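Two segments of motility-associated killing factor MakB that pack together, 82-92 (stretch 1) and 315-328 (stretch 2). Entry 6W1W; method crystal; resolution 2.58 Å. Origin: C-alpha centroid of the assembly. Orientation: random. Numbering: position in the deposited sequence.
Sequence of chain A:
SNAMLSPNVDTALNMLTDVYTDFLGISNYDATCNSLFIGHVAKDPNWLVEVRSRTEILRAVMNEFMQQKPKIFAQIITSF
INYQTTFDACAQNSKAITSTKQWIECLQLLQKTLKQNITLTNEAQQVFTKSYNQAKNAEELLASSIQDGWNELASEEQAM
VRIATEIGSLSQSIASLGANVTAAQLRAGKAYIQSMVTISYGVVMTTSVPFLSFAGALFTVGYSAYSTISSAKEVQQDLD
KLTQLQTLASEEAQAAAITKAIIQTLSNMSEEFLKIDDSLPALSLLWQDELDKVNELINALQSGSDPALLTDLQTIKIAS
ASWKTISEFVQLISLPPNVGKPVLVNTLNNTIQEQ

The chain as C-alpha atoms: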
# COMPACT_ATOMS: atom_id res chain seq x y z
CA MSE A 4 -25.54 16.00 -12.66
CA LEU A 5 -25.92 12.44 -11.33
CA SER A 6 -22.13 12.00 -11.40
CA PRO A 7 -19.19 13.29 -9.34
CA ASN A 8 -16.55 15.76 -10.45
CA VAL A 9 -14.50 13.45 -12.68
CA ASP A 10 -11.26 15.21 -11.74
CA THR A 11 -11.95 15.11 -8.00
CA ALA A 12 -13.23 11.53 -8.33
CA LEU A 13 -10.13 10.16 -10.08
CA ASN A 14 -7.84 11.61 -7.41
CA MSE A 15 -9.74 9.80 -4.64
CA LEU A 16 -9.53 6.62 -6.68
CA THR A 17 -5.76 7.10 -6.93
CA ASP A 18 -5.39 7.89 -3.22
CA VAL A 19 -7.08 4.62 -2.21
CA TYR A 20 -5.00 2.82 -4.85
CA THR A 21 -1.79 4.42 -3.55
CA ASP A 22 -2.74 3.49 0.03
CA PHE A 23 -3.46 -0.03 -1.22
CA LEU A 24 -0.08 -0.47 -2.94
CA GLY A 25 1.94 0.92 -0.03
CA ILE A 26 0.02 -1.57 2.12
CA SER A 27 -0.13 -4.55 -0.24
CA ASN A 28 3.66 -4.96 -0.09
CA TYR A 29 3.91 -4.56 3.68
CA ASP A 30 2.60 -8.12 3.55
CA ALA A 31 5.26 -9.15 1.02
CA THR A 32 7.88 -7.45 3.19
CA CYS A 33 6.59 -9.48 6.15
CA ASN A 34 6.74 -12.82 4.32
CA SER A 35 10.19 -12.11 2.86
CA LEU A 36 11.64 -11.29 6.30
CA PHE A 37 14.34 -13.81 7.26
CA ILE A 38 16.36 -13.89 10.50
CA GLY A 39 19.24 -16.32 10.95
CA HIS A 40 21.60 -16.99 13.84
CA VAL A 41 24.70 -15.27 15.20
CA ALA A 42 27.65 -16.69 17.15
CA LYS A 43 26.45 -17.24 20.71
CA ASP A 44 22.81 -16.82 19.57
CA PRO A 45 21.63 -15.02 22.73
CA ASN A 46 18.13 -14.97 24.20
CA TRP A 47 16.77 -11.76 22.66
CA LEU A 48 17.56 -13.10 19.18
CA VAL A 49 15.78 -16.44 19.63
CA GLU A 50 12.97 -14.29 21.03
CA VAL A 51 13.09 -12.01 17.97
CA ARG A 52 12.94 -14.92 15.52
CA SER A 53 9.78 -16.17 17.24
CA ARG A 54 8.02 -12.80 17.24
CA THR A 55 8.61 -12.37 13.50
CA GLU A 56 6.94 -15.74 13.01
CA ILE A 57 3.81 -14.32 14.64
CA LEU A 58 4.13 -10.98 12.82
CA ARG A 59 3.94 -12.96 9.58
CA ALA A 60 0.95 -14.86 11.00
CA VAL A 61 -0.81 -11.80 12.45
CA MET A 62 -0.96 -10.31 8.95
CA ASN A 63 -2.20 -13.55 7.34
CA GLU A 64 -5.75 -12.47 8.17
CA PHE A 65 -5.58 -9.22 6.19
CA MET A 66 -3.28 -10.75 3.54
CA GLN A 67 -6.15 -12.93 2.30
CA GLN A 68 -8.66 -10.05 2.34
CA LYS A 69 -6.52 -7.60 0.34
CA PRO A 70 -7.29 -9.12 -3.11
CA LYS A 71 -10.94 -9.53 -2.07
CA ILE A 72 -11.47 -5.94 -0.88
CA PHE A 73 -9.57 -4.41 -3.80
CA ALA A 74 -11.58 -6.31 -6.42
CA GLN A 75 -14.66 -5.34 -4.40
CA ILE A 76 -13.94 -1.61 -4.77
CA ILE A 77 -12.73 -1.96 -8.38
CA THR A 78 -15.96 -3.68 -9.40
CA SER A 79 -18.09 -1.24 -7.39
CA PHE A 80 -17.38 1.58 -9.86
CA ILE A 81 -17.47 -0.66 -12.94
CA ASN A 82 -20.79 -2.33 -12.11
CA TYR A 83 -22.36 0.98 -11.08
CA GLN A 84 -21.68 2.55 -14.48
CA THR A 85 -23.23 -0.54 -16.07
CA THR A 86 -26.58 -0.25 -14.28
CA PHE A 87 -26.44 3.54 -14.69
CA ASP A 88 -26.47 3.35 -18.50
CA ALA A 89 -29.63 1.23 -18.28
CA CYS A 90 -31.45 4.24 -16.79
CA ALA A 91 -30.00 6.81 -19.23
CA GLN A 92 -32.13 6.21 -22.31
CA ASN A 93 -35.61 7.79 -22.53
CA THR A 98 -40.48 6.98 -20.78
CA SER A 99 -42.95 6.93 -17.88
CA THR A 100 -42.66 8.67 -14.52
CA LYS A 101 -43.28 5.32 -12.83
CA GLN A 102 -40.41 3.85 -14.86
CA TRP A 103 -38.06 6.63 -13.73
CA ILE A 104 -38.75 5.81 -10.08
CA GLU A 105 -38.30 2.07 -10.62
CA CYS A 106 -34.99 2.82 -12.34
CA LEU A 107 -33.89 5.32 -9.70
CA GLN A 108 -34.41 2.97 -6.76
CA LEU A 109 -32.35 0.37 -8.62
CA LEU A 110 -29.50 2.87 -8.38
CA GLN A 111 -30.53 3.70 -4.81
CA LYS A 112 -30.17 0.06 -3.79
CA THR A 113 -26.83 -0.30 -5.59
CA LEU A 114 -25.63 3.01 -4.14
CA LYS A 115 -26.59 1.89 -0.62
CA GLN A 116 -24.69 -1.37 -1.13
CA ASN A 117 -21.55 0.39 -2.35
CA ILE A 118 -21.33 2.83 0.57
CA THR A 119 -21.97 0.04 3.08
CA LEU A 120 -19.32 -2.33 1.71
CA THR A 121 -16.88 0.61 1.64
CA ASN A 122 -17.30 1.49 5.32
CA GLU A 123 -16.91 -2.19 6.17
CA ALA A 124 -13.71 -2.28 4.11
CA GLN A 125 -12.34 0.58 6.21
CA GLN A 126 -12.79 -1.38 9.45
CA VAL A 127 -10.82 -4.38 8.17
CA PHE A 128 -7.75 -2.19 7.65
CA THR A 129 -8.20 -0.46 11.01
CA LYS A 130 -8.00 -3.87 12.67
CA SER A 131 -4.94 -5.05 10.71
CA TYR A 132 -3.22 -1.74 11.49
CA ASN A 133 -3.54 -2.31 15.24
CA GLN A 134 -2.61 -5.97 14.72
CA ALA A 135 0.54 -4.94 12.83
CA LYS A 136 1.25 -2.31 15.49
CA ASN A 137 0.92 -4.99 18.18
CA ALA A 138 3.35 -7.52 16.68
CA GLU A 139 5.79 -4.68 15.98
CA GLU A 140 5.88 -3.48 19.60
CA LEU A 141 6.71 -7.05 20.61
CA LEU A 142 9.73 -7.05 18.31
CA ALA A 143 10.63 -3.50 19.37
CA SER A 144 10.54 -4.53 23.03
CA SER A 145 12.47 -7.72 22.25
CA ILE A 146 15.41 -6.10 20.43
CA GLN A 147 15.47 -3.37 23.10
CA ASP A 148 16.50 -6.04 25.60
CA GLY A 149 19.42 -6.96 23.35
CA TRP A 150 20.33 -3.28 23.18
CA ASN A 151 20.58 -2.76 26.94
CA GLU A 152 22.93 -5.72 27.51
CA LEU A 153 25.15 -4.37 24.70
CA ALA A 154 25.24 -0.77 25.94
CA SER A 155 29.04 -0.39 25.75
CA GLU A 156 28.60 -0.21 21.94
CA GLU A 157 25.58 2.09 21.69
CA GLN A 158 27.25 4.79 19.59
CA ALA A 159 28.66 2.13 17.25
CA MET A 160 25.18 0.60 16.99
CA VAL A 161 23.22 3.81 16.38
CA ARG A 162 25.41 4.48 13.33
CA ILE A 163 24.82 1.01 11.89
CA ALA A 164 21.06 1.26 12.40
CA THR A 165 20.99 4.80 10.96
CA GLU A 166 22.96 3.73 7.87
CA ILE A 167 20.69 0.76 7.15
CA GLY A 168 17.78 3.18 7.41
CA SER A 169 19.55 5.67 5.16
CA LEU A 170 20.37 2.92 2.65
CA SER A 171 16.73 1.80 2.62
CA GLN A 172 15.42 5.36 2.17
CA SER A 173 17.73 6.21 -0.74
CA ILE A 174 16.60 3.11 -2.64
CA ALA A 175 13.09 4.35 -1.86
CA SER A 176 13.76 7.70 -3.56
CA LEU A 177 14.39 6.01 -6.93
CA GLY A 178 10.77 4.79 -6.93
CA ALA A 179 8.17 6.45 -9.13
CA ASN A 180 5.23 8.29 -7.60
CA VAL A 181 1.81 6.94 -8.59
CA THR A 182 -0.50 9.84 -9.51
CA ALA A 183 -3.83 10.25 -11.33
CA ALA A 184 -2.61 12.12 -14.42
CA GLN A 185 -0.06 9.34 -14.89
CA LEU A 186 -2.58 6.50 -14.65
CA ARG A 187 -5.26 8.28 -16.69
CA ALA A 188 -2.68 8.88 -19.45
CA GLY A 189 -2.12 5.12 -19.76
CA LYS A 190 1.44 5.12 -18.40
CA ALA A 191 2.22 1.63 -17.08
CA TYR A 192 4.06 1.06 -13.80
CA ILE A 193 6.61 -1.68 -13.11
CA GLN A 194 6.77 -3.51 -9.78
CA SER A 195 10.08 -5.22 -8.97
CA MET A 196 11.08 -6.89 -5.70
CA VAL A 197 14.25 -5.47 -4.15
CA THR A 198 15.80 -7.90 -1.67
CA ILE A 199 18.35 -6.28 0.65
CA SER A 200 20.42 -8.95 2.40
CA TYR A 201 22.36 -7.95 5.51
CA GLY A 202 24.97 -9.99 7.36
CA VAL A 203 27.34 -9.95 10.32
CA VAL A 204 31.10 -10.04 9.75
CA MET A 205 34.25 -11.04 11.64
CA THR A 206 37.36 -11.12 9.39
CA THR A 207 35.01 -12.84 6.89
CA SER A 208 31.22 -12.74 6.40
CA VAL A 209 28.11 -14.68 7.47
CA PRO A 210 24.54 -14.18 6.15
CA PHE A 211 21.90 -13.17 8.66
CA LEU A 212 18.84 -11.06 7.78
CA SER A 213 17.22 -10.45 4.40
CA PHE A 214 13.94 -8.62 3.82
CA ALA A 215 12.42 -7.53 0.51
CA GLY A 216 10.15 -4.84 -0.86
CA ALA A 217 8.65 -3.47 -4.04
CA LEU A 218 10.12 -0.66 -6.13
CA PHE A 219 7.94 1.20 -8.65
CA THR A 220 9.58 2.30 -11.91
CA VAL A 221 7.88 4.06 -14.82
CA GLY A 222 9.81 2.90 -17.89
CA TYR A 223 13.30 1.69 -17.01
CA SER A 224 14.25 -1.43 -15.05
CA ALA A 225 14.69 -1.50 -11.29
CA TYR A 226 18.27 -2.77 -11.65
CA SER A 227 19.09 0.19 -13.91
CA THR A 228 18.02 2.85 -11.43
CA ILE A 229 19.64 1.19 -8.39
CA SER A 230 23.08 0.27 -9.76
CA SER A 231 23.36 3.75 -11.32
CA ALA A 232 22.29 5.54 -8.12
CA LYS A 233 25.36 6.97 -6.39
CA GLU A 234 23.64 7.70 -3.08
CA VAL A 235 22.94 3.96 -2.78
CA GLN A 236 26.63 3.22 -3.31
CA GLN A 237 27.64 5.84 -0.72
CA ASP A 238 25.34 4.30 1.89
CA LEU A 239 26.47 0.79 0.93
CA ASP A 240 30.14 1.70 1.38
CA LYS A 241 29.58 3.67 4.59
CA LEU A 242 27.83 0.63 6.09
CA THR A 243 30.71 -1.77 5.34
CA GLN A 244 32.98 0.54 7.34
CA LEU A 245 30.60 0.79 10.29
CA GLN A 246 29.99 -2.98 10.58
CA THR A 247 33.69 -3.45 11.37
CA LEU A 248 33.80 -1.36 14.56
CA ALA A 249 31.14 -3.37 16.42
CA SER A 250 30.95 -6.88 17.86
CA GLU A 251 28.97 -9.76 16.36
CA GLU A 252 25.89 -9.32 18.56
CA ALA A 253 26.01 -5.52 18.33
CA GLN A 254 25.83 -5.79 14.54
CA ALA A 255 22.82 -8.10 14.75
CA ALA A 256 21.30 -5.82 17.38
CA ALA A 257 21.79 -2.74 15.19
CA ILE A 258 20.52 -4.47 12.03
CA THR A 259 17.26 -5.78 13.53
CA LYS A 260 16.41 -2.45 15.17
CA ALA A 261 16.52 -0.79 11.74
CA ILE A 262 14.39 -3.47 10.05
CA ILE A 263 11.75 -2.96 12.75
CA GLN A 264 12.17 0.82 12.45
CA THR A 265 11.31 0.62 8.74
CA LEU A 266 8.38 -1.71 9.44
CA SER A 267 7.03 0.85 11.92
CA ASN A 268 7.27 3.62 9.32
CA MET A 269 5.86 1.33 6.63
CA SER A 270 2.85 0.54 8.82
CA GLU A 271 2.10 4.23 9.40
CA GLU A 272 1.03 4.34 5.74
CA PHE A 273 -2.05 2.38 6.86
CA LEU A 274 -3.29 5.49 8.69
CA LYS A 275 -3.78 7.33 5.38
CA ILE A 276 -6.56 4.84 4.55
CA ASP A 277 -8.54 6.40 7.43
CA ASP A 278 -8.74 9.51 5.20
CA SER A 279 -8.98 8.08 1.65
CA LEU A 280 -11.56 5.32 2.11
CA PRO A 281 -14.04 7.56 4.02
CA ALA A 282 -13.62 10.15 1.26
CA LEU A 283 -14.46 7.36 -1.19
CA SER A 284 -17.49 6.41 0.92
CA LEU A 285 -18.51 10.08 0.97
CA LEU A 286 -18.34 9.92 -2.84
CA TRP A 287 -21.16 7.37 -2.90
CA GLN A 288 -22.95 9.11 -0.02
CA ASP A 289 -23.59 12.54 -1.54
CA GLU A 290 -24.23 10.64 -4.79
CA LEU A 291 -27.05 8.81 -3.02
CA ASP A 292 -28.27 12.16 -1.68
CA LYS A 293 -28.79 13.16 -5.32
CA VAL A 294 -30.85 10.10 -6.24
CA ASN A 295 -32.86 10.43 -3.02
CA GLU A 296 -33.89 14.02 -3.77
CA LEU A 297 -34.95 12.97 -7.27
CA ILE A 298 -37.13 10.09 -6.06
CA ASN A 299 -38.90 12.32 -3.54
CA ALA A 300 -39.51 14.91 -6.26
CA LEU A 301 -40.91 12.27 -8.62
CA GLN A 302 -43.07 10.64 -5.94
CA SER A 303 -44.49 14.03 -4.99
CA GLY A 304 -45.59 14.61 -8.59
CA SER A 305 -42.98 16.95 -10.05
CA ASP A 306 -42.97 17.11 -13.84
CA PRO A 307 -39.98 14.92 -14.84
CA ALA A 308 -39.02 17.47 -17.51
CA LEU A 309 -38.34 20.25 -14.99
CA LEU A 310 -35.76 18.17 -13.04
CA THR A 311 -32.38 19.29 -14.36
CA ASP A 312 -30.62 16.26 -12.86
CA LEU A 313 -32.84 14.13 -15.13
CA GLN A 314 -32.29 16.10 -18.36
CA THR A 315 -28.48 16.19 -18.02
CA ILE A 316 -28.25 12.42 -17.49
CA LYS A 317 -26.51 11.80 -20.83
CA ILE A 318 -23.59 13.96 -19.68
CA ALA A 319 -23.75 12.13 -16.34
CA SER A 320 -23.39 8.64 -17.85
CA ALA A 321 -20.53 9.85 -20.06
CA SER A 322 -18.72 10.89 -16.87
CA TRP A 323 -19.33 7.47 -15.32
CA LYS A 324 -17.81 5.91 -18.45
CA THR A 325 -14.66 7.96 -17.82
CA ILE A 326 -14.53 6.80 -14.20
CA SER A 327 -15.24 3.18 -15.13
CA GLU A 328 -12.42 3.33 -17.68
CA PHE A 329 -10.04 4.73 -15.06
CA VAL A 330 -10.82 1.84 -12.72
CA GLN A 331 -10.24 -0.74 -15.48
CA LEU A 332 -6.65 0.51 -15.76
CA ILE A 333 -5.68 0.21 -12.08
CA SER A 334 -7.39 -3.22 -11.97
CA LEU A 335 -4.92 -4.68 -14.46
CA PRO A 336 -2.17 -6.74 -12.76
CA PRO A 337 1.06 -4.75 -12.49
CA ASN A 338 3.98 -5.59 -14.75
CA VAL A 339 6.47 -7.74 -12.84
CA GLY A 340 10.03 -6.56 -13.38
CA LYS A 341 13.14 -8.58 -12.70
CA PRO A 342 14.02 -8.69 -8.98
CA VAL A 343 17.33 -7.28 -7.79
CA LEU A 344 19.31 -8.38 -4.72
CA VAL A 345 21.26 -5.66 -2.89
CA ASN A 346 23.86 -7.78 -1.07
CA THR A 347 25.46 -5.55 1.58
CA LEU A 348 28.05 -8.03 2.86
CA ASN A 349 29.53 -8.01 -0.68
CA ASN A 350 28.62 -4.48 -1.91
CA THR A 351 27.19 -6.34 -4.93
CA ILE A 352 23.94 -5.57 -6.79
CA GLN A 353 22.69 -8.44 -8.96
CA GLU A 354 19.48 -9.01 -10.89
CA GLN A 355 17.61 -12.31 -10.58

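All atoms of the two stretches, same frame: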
# COMPACT_ATOMS: atom_id res chain seq x y z
N ASN A 82 -19.41 -1.88 -12.08
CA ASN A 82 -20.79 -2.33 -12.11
C ASN A 82 -21.77 -1.17 -12.00
O ASN A 82 -22.85 -1.21 -12.62
CB ASN A 82 -21.03 -3.35 -10.98
CG ASN A 82 -22.49 -3.77 -10.88
OD1 ASN A 82 -23.01 -4.48 -11.74
ND2 ASN A 82 -23.16 -3.35 -9.80
N TYR A 83 -21.42 -0.13 -11.25
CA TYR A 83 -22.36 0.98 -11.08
C TYR A 83 -22.57 1.74 -12.38
O TYR A 83 -23.70 2.16 -12.68
CB TYR A 83 -21.88 1.94 -9.99
CG TYR A 83 -22.85 3.07 -9.74
CD1 TYR A 83 -24.03 2.86 -9.04
CD2 TYR A 83 -22.60 4.34 -10.23
CE1 TYR A 83 -24.93 3.90 -8.83
CE2 TYR A 83 -23.49 5.38 -10.02
CZ TYR A 83 -24.65 5.15 -9.32
OH TYR A 83 -25.53 6.19 -9.11
N GLN A 84 -21.51 1.92 -13.17
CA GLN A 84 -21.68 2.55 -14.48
C GLN A 84 -22.51 1.68 -15.41
O GLN A 84 -23.22 2.20 -16.27
CB GLN A 84 -20.31 2.84 -15.10
CG GLN A 84 -20.37 3.53 -16.45
CD GLN A 84 -20.41 2.55 -17.61
OE1 GLN A 84 -19.88 1.43 -17.52
NE2 GLN A 84 -21.04 2.95 -18.71
N THR A 85 -22.45 0.36 -15.23
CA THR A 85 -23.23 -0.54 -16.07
C THR A 85 -24.72 -0.36 -15.84
O THR A 85 -25.49 -0.14 -16.79
CB THR A 85 -22.81 -1.99 -15.82
OG1 THR A 85 -21.40 -2.13 -16.03
CG2 THR A 85 -23.56 -2.94 -16.76
N THR A 86 -25.16 -0.43 -14.58
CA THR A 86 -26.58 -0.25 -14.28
C THR A 86 -27.02 1.20 -14.46
O THR A 86 -28.22 1.46 -14.57
CB THR A 86 -26.90 -0.72 -12.86
OG1 THR A 86 -26.20 0.10 -11.91
CG2 THR A 86 -26.51 -2.18 -12.67
N PHE A 87 -26.07 2.15 -14.49
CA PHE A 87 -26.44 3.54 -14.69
C PHE A 87 -26.84 3.81 -16.14
O PHE A 87 -27.79 4.57 -16.40
CB PHE A 87 -25.29 4.46 -14.27
CG PHE A 87 -25.68 5.90 -14.09
CD1 PHE A 87 -25.88 6.72 -15.19
CD2 PHE A 87 -25.83 6.43 -12.83
CE1 PHE A 87 -26.23 8.05 -15.03
CE2 PHE A 87 -26.18 7.76 -12.65
CZ PHE A 87 -26.38 8.57 -13.75
N ASP A 88 -26.13 3.20 -17.09
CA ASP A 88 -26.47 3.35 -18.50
C ASP A 88 -27.83 2.76 -18.83
O ASP A 88 -28.47 3.20 -19.79
CB ASP A 88 -25.40 2.71 -19.38
CG ASP A 88 -24.36 3.71 -19.84
OD1 ASP A 88 -24.46 4.89 -19.45
OD2 ASP A 88 -23.44 3.31 -20.59
N ALA A 89 -28.29 1.77 -18.06
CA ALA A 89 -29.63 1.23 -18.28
C ALA A 89 -30.70 2.29 -18.06
O ALA A 89 -31.73 2.28 -18.73
CB ALA A 89 -29.87 0.02 -17.37
N CYS A 90 -30.46 3.22 -17.13
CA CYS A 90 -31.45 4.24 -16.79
C CYS A 90 -31.27 5.53 -17.58
O CYS A 90 -32.11 6.42 -17.47
CB CYS A 90 -31.40 4.56 -15.30
SG CYS A 90 -31.83 3.15 -14.25
N ALA A 91 -30.20 5.65 -18.37
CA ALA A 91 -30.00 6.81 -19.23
C ALA A 91 -30.38 6.40 -20.65
O ALA A 91 -29.56 5.88 -21.41
CB ALA A 91 -28.57 7.33 -19.14
N GLN A 92 -31.64 6.64 -21.01
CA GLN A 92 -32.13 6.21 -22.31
C GLN A 92 -33.28 7.08 -22.82
O GLN A 92 -33.14 7.74 -23.85
CB GLN A 92 -32.58 4.74 -22.23
CG GLN A 92 -32.88 4.11 -23.58
CD GLN A 92 -32.99 2.61 -23.50
OE1 GLN A 92 -33.53 1.96 -24.41
NE2 GLN A 92 -32.48 2.03 -22.42
N THR A 315 -29.92 16.31 -17.82
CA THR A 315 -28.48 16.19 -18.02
C THR A 315 -27.95 14.81 -17.63
O THR A 315 -26.83 14.70 -17.12
CB THR A 315 -27.78 17.29 -17.23
OG1 THR A 315 -27.78 16.95 -15.83
CG2 THR A 315 -28.49 18.62 -17.43
N ILE A 316 -28.72 13.75 -17.87
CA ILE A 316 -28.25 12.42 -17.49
C ILE A 316 -27.30 11.85 -18.55
O ILE A 316 -26.43 11.04 -18.22
CB ILE A 316 -29.46 11.49 -17.24
CG1 ILE A 316 -28.99 10.16 -16.64
CG2 ILE A 316 -30.26 11.29 -18.52
CD1 ILE A 316 -30.11 9.23 -16.27
N LYS A 317 -27.43 12.28 -19.80
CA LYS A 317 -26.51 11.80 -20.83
C LYS A 317 -25.09 12.27 -20.57
O LYS A 317 -24.13 11.54 -20.83
CB LYS A 317 -26.99 12.24 -22.22
CG LYS A 317 -28.32 11.65 -22.65
CD LYS A 317 -29.43 12.69 -22.64
CE LYS A 317 -29.10 13.89 -23.53
NZ LYS A 317 -29.05 13.54 -24.98
N ILE A 318 -24.92 13.50 -20.07
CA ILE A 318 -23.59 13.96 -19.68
C ILE A 318 -23.16 13.33 -18.37
O ILE A 318 -21.95 13.29 -18.07
CB ILE A 318 -23.52 15.50 -19.58
CG1 ILE A 318 -23.75 15.97 -18.14
CG2 ILE A 318 -24.52 16.15 -20.54
CD1 ILE A 318 -23.51 17.45 -17.95
N ALA A 319 -24.10 12.82 -17.57
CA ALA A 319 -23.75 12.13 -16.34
C ALA A 319 -23.21 10.73 -16.62
O ALA A 319 -22.21 10.31 -16.02
CB ALA A 319 -24.96 12.06 -15.41
N SER A 320 -23.86 9.99 -17.53
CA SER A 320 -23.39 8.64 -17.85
C SER A 320 -22.05 8.68 -18.58
O SER A 320 -21.23 7.77 -18.41
CB SER A 320 -24.43 7.90 -18.68
OG SER A 320 -24.48 8.40 -20.01
N ALA A 321 -21.82 9.71 -19.39
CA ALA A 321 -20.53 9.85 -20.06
C ALA A 321 -19.41 10.08 -19.05
O ALA A 321 -18.26 9.67 -19.30
CB ALA A 321 -20.57 11.00 -21.07
N SER A 322 -19.71 10.72 -17.93
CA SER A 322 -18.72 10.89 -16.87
C SER A 322 -18.49 9.60 -16.10
O SER A 322 -17.37 9.35 -15.63
CB SER A 322 -19.15 12.01 -15.92
OG SER A 322 -19.27 13.24 -16.61
N TRP A 323 -19.52 8.78 -15.94
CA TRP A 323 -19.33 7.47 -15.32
C TRP A 323 -18.50 6.55 -16.22
O TRP A 323 -17.74 5.72 -15.72
CB TRP A 323 -20.67 6.82 -14.98
CG TRP A 323 -21.29 7.43 -13.77
CD1 TRP A 323 -22.37 8.25 -13.72
CD2 TRP A 323 -20.82 7.29 -12.43
NE1 TRP A 323 -22.62 8.63 -12.43
CE2 TRP A 323 -21.68 8.05 -11.61
CE3 TRP A 323 -19.77 6.59 -11.83
CZ2 TRP A 323 -21.52 8.13 -10.23
CZ3 TRP A 323 -19.61 6.68 -10.46
CH2 TRP A 323 -20.48 7.44 -9.68
N LYS A 324 -18.63 6.70 -17.54
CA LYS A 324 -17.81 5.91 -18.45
C LYS A 324 -16.34 6.27 -18.30
O LYS A 324 -15.47 5.39 -18.38
CB LYS A 324 -18.28 6.12 -19.89
CG LYS A 324 -17.69 5.12 -20.89
CD LYS A 324 -18.01 3.69 -20.49
CE LYS A 324 -17.53 2.69 -21.53
NZ LYS A 324 -16.06 2.75 -21.74
N THR A 325 -16.04 7.55 -18.06
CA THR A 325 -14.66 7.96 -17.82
C THR A 325 -14.13 7.37 -16.52
O THR A 325 -12.98 6.92 -16.46
CB THR A 325 -14.56 9.49 -17.81
OG1 THR A 325 -15.07 10.03 -19.05
CG2 THR A 325 -13.12 9.94 -17.64
N ILE A 326 -14.96 7.35 -15.48
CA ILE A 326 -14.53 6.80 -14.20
C ILE A 326 -14.40 5.29 -14.28
O ILE A 326 -13.46 4.70 -13.73
CB ILE A 326 -15.49 7.24 -13.07
CG1 ILE A 326 -15.50 8.76 -12.95
CG2 ILE A 326 -15.08 6.61 -11.74
CD1 ILE A 326 -16.30 9.28 -11.79
N SER A 327 -15.33 4.63 -14.97
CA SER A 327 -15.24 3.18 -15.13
C SER A 327 -14.00 2.79 -15.92
O SER A 327 -13.36 1.77 -15.64
CB SER A 327 -16.50 2.64 -15.80
OG SER A 327 -16.49 1.22 -15.82
N GLU A 328 -13.63 3.61 -16.91
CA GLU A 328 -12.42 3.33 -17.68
C GLU A 328 -11.16 3.57 -16.86
O GLU A 328 -10.15 2.89 -17.08
CB GLU A 328 -12.41 4.17 -18.96
CG GLU A 328 -13.37 3.68 -20.03
CD GLU A 328 -13.46 4.63 -21.22
OE1 GLU A 328 -12.59 5.51 -21.35
OE2 GLU A 328 -14.42 4.50 -22.01

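When two helices pack without a single hydrogen bond between them, the rotamers of a few large side chains carry the fit, and this pair of segments from MakB is a clear example. The helices run nearly antiparallel, with 158° between their directions, and their axes approach to 9.2 Å. The backbones come closest in register at Q84 and W323, whose CA atoms lie 5.5 Å apart; the 557 Å² of buried surface is built largely from side chains that point toward the partner helix.

Three consecutive contact positions on the first helix, Y83, Q84 and F87, share the t rotamer at chi1. From these starting points their ends reach different parts of the second helix. F87 is the knob: its ring sits in a hole lined by I316, A319, S320 and W323, with F87 CE1 3.8 Å from I316 CG1 and F87 CZ 4.1 Å from A319 CB. The small side chain of A319 ends at its CB, so the ring tip rests directly on that methyl.

W323 answers with chi1 in m and chi2 at 108°, an arrangement in which its indole meets both aromatic residues of the first helix. Y83 directs its edge at one face of the indole, its CE2 atom 3.4 Å from W323 CZ2, with the planes at 69°. F87 meets the same side chain differently: the planes are inclined at only 39°, and W323 NE1 lies over one face of the phenyl ring, 3.7 Å from F87 CE2. That nitrogen spends its hydrogen bond elsewhere in the structure, so its contact with F87 is one of packing.

Q84 shows how a flexible polar chain can pack by its aliphatic part. With chi1 t and chi2 m, it bends across the second helix, bringing Q84 CG to 3.6 Å from W323 CB. Its amide continues in the same crosswise direction, where Q84 NE2 lies 3.6 Å from K324 CD. K324 NZ itself turns to its own helix, forming a salt bridge with E328 OE2 at a very short 2.4 Å.

Beyond F87, the contact continues through D88, S320, A91 and I316. The CA-to-CB bond of D88 points sideways to the second helix, yet with chi1 at -94°, between wells, the end of the side chain comes nearer and places D88 OD1 3.1 Å from S320 CB. The hydroxyl of S320, in the p rotamer, makes a weak bond back to K317 O. Finally, the extended t,t chain of I316 carries CD1 to within 3.8 Å of A91 CB, closing the contact with methyl against methyl.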